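Local coordinates for protein ochratoxinase (Aspergillus niger, PDB 4C65) that hydrolyses the amide bond of ochratoxin A with the help of zinc, releasing phenylalanine, and acts as a carboxypeptidase that favours C-terminal aromatic residues, at residues D77-H89 against G150-Y164. Numbering follows the deposited sequence.
Sequences DYYNDYTSGLATH and GDIFALPAGEVLGSY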
ATOM      1  N   ASP A  77      15.779 -22.767  15.761  1.00 34.43           N
ATOM      2  CA  ASP A  77      17.046 -23.324  15.297  1.00 37.98           C
ATOM      3  C   ASP A  77      17.055 -23.680  13.789  1.00 38.83           C
ATOM      4  O   ASP A  77      17.911 -24.444  13.341  1.00 41.31           O
ATOM      5  CB  ASP A  77      17.363 -24.594  16.116  1.00 41.93           C
ATOM      6  CG  ASP A  77      18.832 -24.966  16.077  1.00 44.82           C
ATOM      7  OD1 ASP A  77      19.676 -24.044  15.967  1.00 47.48           O
ATOM      8  OD2 ASP A  77      19.134 -26.175  16.159  1.00 48.43           O
ATOM      9  N   TYR A  78      16.133 -23.116  13.012  1.00 37.00           N
ATOM     10  CA  TYR A  78      15.907 -23.561  11.638  1.00 36.95           C
ATOM     11  C   TYR A  78      16.859 -22.927  10.616  1.00 36.82           C
ATOM     12  O   TYR A  78      17.586 -23.632   9.919  1.00 37.59           O
ATOM     13  CB  TYR A  78      14.458 -23.314  11.237  1.00 36.26           C
ATOM     14  CG  TYR A  78      14.093 -23.922   9.908  1.00 37.43           C
ATOM     15  CD1 TYR A  78      13.803 -25.279   9.789  1.00 39.02           C
ATOM     16  CD2 TYR A  78      14.045 -23.140   8.762  1.00 37.12           C
ATOM     17  CE1 TYR A  78      13.469 -25.836   8.559  1.00 40.26           C
ATOM     18  CE2 TYR A  78      13.723 -23.685   7.535  1.00 38.68           C
ATOM     19  CZ  TYR A  78      13.428 -25.026   7.433  1.00 40.19           C
ATOM     20  OH  TYR A  78      13.105 -25.545   6.209  1.00 41.36           O
ATOM     21  N   TYR A  79      16.838 -21.603  10.516  1.00 35.19           N
ATOM     22  CA  TYR A  79      17.803 -20.891   9.684  1.00 35.47           C
ATOM     23  C   TYR A  79      19.092 -20.637  10.476  1.00 35.12           C
ATOM     24  O   TYR A  79      19.057 -20.279  11.649  1.00 34.01           O
ATOM     25  CB  TYR A  79      17.244 -19.550   9.214  1.00 34.04           C
ATOM     26  CG  TYR A  79      16.059 -19.662   8.308  1.00 33.99           C
ATOM     27  CD1 TYR A  79      16.204 -20.104   7.006  1.00 35.43           C
ATOM     28  CD2 TYR A  79      14.794 -19.297   8.740  1.00 32.79           C
ATOM     29  CE1 TYR A  79      15.125 -20.191   6.160  1.00 35.83           C
ATOM     30  CE2 TYR A  79      13.704 -19.388   7.898  1.00 33.32           C
ATOM     31  CZ  TYR A  79      13.880 -19.834   6.613  1.00 34.94           C
ATOM     32  OH  TYR A  79      12.804 -19.912   5.763  1.00 35.91           O
ATOM     33  N   ASN A  80      20.232 -20.760   9.797  1.00 36.72           N
ATOM     34  CA  ASN A  80      21.537 -20.616  10.441  1.00 36.73           C
ATOM     35  C   ASN A  80      22.134 -19.210  10.403  1.00 35.80           C
ATOM     36  O   ASN A  80      23.089 -18.964  11.107  1.00 36.30           O
ATOM     37  CB  ASN A  80      22.503 -21.643   9.855  1.00 38.54           C
ATOM     38  CG  ASN A  80      22.177 -23.066  10.302  1.00 39.22           C
ATOM     39  OD1 ASN A  80      21.606 -23.294  11.366  1.00 37.34           O
ATOM     40  ND2 ASN A  80      22.538 -24.023   9.476  1.00 41.65           N
ATOM     41  N   ASP A  81      21.563 -18.295   9.612  1.00 35.35           N
ATOM     42  CA  ASP A  81      21.992 -16.899   9.607  1.00 34.63           C
ATOM     43  C   ASP A  81      20.924 -15.977  10.230  1.00 33.41           C
ATOM     44  O   ASP A  81      20.025 -16.443  10.936  1.00 32.37           O
ATOM     45  CB  ASP A  81      22.363 -16.462   8.186  1.00 36.22           C
ATOM     46  CG  ASP A  81      21.168 -16.404   7.249  1.00 36.72           C
ATOM     47  OD1 ASP A  81      20.020 -16.619   7.688  1.00 35.65           O
ATOM     48  OD2 ASP A  81      21.379 -16.144   6.057  1.00 38.39           O
ATOM     49  N   TYR A  82      21.014 -14.672   9.965  1.00 33.79           N
ATOM     50  CA  TYR A  82      20.064 -13.701  10.507  1.00 32.68           C
ATOM     51  C   TYR A  82      18.625 -13.846   9.984  1.00 31.32           C
ATOM     52  O   TYR A  82      17.720 -13.140  10.452  1.00 30.53           O
ATOM     53  CB  TYR A  82      20.566 -12.270  10.262  1.00 34.43           C
ATOM     54  CG  TYR A  82      21.691 -11.805  11.161  1.00 36.00           C
ATOM     55  CD1 TYR A  82      21.987 -12.460  12.369  1.00 36.00           C
ATOM     56  CD2 TYR A  82      22.430 -10.646  10.833  1.00 38.95           C
ATOM     57  CE1 TYR A  82      22.996 -11.996  13.203  1.00 36.23           C
ATOM     58  CE2 TYR A  82      23.439 -10.170  11.672  1.00 38.89           C
ATOM     59  CZ  TYR A  82      23.722 -10.849  12.847  1.00 38.15           C
ATOM     60  OH  TYR A  82      24.725 -10.380  13.666  1.00 39.49           O
ATOM     61  N   THR A  83      18.403 -14.761   9.034  1.00 30.97           N
ATOM     62  CA  THR A  83      17.059 -15.060   8.560  1.00 30.28           C
ATOM     63  C   THR A  83      16.172 -15.527   9.713  1.00 28.87           C
ATOM     64  O   THR A  83      14.972 -15.295   9.688  1.00 27.78           O
ATOM     65  CB  THR A  83      17.063 -16.108   7.414  1.00 31.70           C
ATOM     66  OG1 THR A  83      17.952 -15.676   6.374  1.00 33.04           O
ATOM     67  CG2 THR A  83      15.679 -16.285   6.821  1.00 31.97           C
ATOM     68  N   SER A  84      16.755 -16.200  10.720  1.00 28.12           N
ATOM     69  CA  SER A  84      15.952 -16.734  11.814  1.00 27.10           C
ATOM     70  C   SER A  84      15.385 -15.614  12.652  1.00 25.65           C
ATOM     71  O   SER A  84      14.319 -15.744  13.229  1.00 25.34           O
ATOM     72  CB  SER A  84      16.743 -17.734  12.682  1.00 26.97           C
ATOM     73  OG  SER A  84      17.844 -17.126  13.312  1.00 26.27           O
ATOM     74  N   GLY A  85      16.081 -14.501  12.706  1.00 17.74           N
ATOM     75  CA  GLY A  85      15.591 -13.337  13.455  1.00 17.83           C
ATOM     76  C   GLY A  85      14.299 -12.830  12.854  1.00 18.02           C
ATOM     77  O   GLY A  85      13.418 -12.384  13.573  1.00 18.75           O
ATOM     78  N   LEU A  86      14.206 -12.874  11.524  1.00 18.12           N
ATOM     79  CA  LEU A  86      13.024 -12.406  10.811  1.00 17.96           C
ATOM     80  C   LEU A  86      11.925 -13.455  10.853  1.00 17.90           C
ATOM     81  O   LEU A  86      10.766 -13.129  11.068  1.00 17.28           O
ATOM     82  CB  LEU A  86      13.376 -12.066   9.370  1.00 18.49           C
ATOM     83  CG  LEU A  86      12.282 -11.489   8.482  1.00 18.79           C
ATOM     84  CD1 LEU A  86      12.874 -10.542   7.457  1.00 19.19           C
ATOM     85  CD2 LEU A  86      11.473 -12.558   7.771  1.00 19.56           C
ATOM     86  N   ALA A  87      12.308 -14.709  10.646  1.00 17.68           N
ATOM     87  CA  ALA A  87      11.353 -15.769  10.479  1.00 17.51           C
ATOM     88  C   ALA A  87      10.754 -16.264  11.809  1.00 17.13           C
ATOM     89  O   ALA A  87       9.611 -16.690  11.833  1.00 17.74           O
ATOM     90  CB  ALA A  87      11.995 -16.916   9.737  1.00 17.97           C
ATOM     91  N   THR A  88      11.513 -16.187  12.900  1.00 16.46           N
ATOM     92  CA  THR A  88      11.057 -16.666  14.196  1.00 15.64           C
ATOM     93  C   THR A  88       9.983 -15.752  14.737  1.00 15.18           C
ATOM     94  O   THR A  88      10.174 -14.549  14.891  1.00 14.55           O
ATOM     95  CB  THR A  88      12.200 -16.781  15.215  1.00 15.17           C
ATOM     96  OG1 THR A  88      13.169 -17.730  14.767  1.00 15.28           O
ATOM     97  CG2 THR A  88      11.692 -17.231  16.554  1.00 14.98           C
ATOM     98  N   HIS A  89       8.834 -16.356  15.040  1.00 15.28           N
ATOM     99  CA  HIS A  89       7.754 -15.629  15.633  1.00 15.01           C
ATOM    100  C   HIS A  89       8.188 -15.124  17.032  1.00 14.51           C
ATOM    101  O   HIS A  89       8.719 -15.882  17.819  1.00 14.45           O
ATOM    102  CB  HIS A  89       6.520 -16.498  15.742  1.00 15.21           C
ATOM    103  CG  HIS A  89       5.287 -15.725  16.019  1.00 15.24           C
ATOM    104  ND1 HIS A  89       5.003 -15.214  17.261  1.00 15.10           N
ATOM    105  CD2 HIS A  89       4.266 -15.352  15.215  1.00 15.50           C
ATOM    106  CE1 HIS A  89       3.849 -14.576  17.219  1.00 15.31           C
ATOM    107  NE2 HIS A  89       3.387 -14.635  15.985  1.00 15.46           N
ATOM    108  N   GLY A 150      23.750  -5.387  10.118  1.00 19.02           N
ATOM    109  CA  GLY A 150      22.413  -5.811  10.461  1.00 18.37           C
ATOM    110  C   GLY A 150      21.559  -6.293   9.296  1.00 18.76           C
ATOM    111  O   GLY A 150      20.512  -6.891   9.535  1.00 18.81           O
ATOM    112  N   ASP A 151      21.972  -6.061   8.055  1.00 18.11           N
ATOM    113  CA  ASP A 151      21.146  -6.473   6.922  1.00 18.12           C
ATOM    114  C   ASP A 151      21.186  -8.008   6.743  1.00 18.19           C
ATOM    115  O   ASP A 151      22.174  -8.650   7.090  1.00 18.62           O
ATOM    116  CB  ASP A 151      21.606  -5.747   5.667  1.00 18.31           C
ATOM    117  CG  ASP A 151      20.551  -5.687   4.594  1.00 18.45           C
ATOM    118  OD1 ASP A 151      19.561  -6.470   4.640  1.00 18.24           O
ATOM    119  OD2 ASP A 151      20.719  -4.875   3.649  1.00 18.63           O
ATOM    120  N   ILE A 152      20.090  -8.598   6.278  1.00 18.04           N
ATOM    121  CA  ILE A 152      20.029 -10.036   5.985  1.00 18.30           C
ATOM    122  C   ILE A 152      20.247 -10.212   4.487  1.00 18.51           C
ATOM    123  O   ILE A 152      19.323 -10.197   3.697  1.00 19.12           O
ATOM    124  CB  ILE A 152      18.690 -10.664   6.390  1.00 18.22           C
ATOM    125  CG1 ILE A 152      18.432 -10.423   7.861  1.00 18.12           C
ATOM    126  CG2 ILE A 152      18.713 -12.167   6.124  1.00 18.58           C
ATOM    127  CD1 ILE A 152      16.989 -10.623   8.284  1.00 18.27           C
ATOM    128  N   PHE A 153      21.495 -10.371   4.105  1.00 18.59           N
ATOM    129  CA  PHE A 153      21.890 -10.352   2.697  1.00 18.84           C
ATOM    130  C   PHE A 153      21.303 -11.475   1.884  1.00 19.07           C
ATOM    131  O   PHE A 153      21.115 -11.325   0.694  1.00 19.40           O
ATOM    132  CB  PHE A 153      23.403 -10.399   2.573  1.00 19.18           C
ATOM    133  CG  PHE A 153      24.069  -9.112   2.922  1.00 19.00           C
ATOM    134  CD1 PHE A 153      24.307  -8.767   4.234  1.00 18.34           C
ATOM    135  CD2 PHE A 153      24.497  -8.251   1.928  1.00 19.61           C
ATOM    136  CE1 PHE A 153      24.943  -7.574   4.559  1.00 18.15           C
ATOM    137  CE2 PHE A 153      25.141  -7.066   2.256  1.00 19.43           C
ATOM    138  CZ  PHE A 153      25.345  -6.724   3.572  1.00 18.45           C
ATOM    139  N   ALA A 154      21.008 -12.602   2.510  1.00 18.97           N
ATOM    140  CA  ALA A 154      20.430 -13.736   1.779  1.00 19.63           C
ATOM    141  C   ALA A 154      18.982 -13.531   1.361  1.00 19.64           C
ATOM    142  O   ALA A 154      18.495 -14.246   0.486  1.00 20.73           O
ATOM    143  CB  ALA A 154      20.551 -15.008   2.579  1.00 19.59           C
ATOM    144  N   LEU A 155      18.295 -12.578   1.988  1.00 18.86           N
ATOM    145  CA  LEU A 155      16.930 -12.242   1.609  1.00 18.54           C
ATOM    146  C   LEU A 155      16.923 -11.051   0.645  1.00 18.57           C
ATOM    147  O   LEU A 155      17.800 -10.201   0.721  1.00 18.52           O
ATOM    148  CB  LEU A 155      16.101 -11.923   2.853  1.00 17.71           C
ATOM    149  CG  LEU A 155      15.692 -13.120   3.690  1.00 17.61           C
ATOM    150  CD1 LEU A 155      14.882 -12.624   4.862  1.00 16.99           C
ATOM    151  CD2 LEU A 155      14.896 -14.134   2.871  1.00 18.10           C
ATOM    152  N   PRO A 156      15.920 -10.958  -0.228  1.00 18.76           N
ATOM    153  CA  PRO A 156      15.859  -9.785  -1.058  1.00 18.97           C
ATOM    154  C   PRO A 156      15.553  -8.553  -0.226  1.00 18.59           C
ATOM    155  O   PRO A 156      15.029  -8.653   0.895  1.00 18.15           O
ATOM    156  CB  PRO A 156      14.738 -10.089  -2.038  1.00 19.42           C
ATOM    157  CG  PRO A 156      14.478 -11.550  -1.937  1.00 19.68           C
ATOM    158  CD  PRO A 156      14.861 -11.925  -0.556  1.00 19.14           C
ATOM    159  N   ALA A 157      15.902  -7.394  -0.758  1.00 18.80           N
ATOM    160  CA  ALA A 157      15.957  -6.195   0.049  1.00 18.30           C
ATOM    161  C   ALA A 157      14.581  -5.704   0.479  1.00 18.03           C
ATOM    162  O   ALA A 157      14.439  -5.126   1.553  1.00 17.57           O
ATOM    163  CB  ALA A 157      16.718  -5.106  -0.706  1.00 18.57           C
ATOM    164  N   GLY A 158      13.565  -5.918  -0.350  1.00 18.64           N
ATOM    165  CA  GLY A 158      12.209  -5.470  -0.001  1.00 18.71           C
ATOM    166  C   GLY A 158      11.637  -6.162   1.233  1.00 18.41           C
ATOM    167  O   GLY A 158      10.982  -5.523   2.069  1.00 17.94           O
ATOM    168  N   GLU A 159      11.936  -7.449   1.376  1.00 18.62           N
ATOM    169  CA  GLU A 159      11.529  -8.208   2.556  1.00 18.46           C
ATOM    170  C   GLU A 159      12.193  -7.677   3.810  1.00 17.55           C
ATOM    171  O   GLU A 159      11.537  -7.525   4.841  1.00 17.55           O
ATOM    172  CB  GLU A 159      11.857  -9.696   2.393  1.00 19.04           C
ATOM    173  CG  GLU A 159      10.936 -10.444   1.429  1.00 19.69           C
ATOM    174  CD  GLU A 159      11.131 -10.089  -0.048  1.00 20.67           C
ATOM    175  OE1 GLU A 159      12.108  -9.380  -0.380  1.00 20.58           O
ATOM    176  OE2 GLU A 159      10.323 -10.576  -0.897  1.00 21.55           O
ATOM    177  N   VAL A 160      13.492  -7.415   3.733  1.00 17.11           N
ATOM    178  CA  VAL A 160      14.245  -6.942   4.907  1.00 16.64           C
ATOM    179  C   VAL A 160      13.832  -5.516   5.317  1.00 16.22           C
ATOM    180  O   VAL A 160      13.523  -5.289   6.463  1.00 15.67           O
ATOM    181  CB  VAL A 160      15.763  -7.019   4.696  1.00 16.69           C
ATOM    182  CG1 VAL A 160      16.499  -6.489   5.913  1.00 16.17           C
ATOM    183  CG2 VAL A 160      16.163  -8.461   4.404  1.00 17.05           C
ATOM    184  N   LEU A 161      13.745  -4.598   4.366  1.00 16.56           N
ATOM    185  CA  LEU A 161      13.304  -3.267   4.679  1.00 16.63           C
ATOM    186  C   LEU A 161      11.811  -3.126   4.961  1.00 16.11           C
ATOM    187  O   LEU A 161      11.415  -2.227   5.707  1.00 15.98           O
ATOM    188  CB  LEU A 161      13.725  -2.288   3.602  1.00 17.70           C
ATOM    189  CG  LEU A 161      15.108  -1.699   3.874  1.00 18.22           C
ATOM    190  CD1 LEU A 161      16.225  -2.600   3.354  1.00 19.07           C
ATOM    191  CD2 LEU A 161      15.184  -0.348   3.195  1.00 18.91           C
ATOM    192  N   GLY A 162      10.987  -4.024   4.425  1.00 16.01           N
ATOM    193  CA  GLY A 162       9.585  -4.094   4.808  1.00 15.68           C
ATOM    194  C   GLY A 162       9.440  -4.499   6.256  1.00 15.22           C
ATOM    195  O   GLY A 162       8.607  -3.956   6.959  1.00 15.12           O
ATOM    196  N   SER A 163      10.250  -5.454   6.692  1.00 15.24           N
ATOM    197  CA  SER A 163      10.275  -5.864   8.091  1.00 15.03           C
ATOM    198  C   SER A 163      10.901  -4.820   9.035  1.00 15.30           C
ATOM    199  O   SER A 163      10.348  -4.529  10.080  1.00 15.11           O
ATOM    200  CB  SER A 163      11.026  -7.178   8.255  1.00 15.11           C
ATOM    201  OG  SER A 163      10.289  -8.275   7.746  1.00 15.41           O
ATOM    202  N   TYR A 164      12.049  -4.260   8.682  1.00 16.04           N
ATOM    203  CA  TYR A 164      12.854  -3.519   9.651  1.00 16.27           C
ATOM    204  C   TYR A 164      13.103  -2.069   9.345  1.00 16.24           C
ATOM    205  O   TYR A 164      13.752  -1.392  10.122  1.00 16.16           O
ATOM    206  CB  TYR A 164      14.189  -4.224   9.822  1.00 17.06           C
ATOM    207  CG  TYR A 164      14.069  -5.640  10.312  1.00 18.06           C
ATOM    208  CD1 TYR A 164      13.200  -5.972  11.322  1.00 18.62           C
ATOM    209  CD2 TYR A 164      14.855  -6.650   9.784  1.00 19.35           C
ATOM    210  CE1 TYR A 164      13.113  -7.277  11.799  1.00 20.22           C
ATOM    211  CE2 TYR A 164      14.765  -7.968  10.233  1.00 20.28           C
ATOM    212  CZ  TYR A 164      13.902  -8.272  11.252  1.00 20.68           C
ATOM    213  OH  TYR A 164      13.784  -9.555  11.722  1.00 22.60           O
TER
HETATM  214  O   HOH W   1      21.930 -13.571   5.097  1.00 13.70           O
HETATM  215  O   HOH W   2      16.577 -10.428  11.908  1.00 25.51           O
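Leu86 of helix 83-87 reaches toward helix 157-164 and packs among Ile152, Leu155, Ser163 and Tyr164. Its CB lies 3.5 Å from Tyr164 OH and also touches Ile152 CD1. CG sits near Ser163 OG. With CG anti to the backbone N (chi1 -177°), the side chain extends across to the second helix. CD1 meets Ser163 OG of that helix at 3.5 Å and Leu155 CD1, from the turn before it, at 3.9 Å.

Ile152 fills the side nearer Tyr82. Its CG1 packs on Tyr82 CB (3.7 Å), and its CD1 ends against Tyr82 O. CD1 also lies at the edge of the Tyr164 ring, in its plane. The CG2 branch meets Thr83 OG1 at 3.6 Å, the two side chains crossing at about a right angle.

Asp81 precedes the turn that leads into helix 83-87. Its OD1 takes a capping bond from Thr83 N, from above the carboxylate plane, and Thr83 OG1 on the syn side.

Both segments lie within the amidohydrolase family region, and the Tyr82 side chain is about 7 Å from those of zinc ligand His245 and active-site Asp336. The direct contact is van der Waals packing, partly carbon on carbon and partly carbon against oxygen. Waters bridge Asp81 OD2 to Ala154 N and Tyr82 O to Tyr164 OH, and Tyr78 of a second subunit also bonds Asp81 OD2, so this joint is also tied into the octamer.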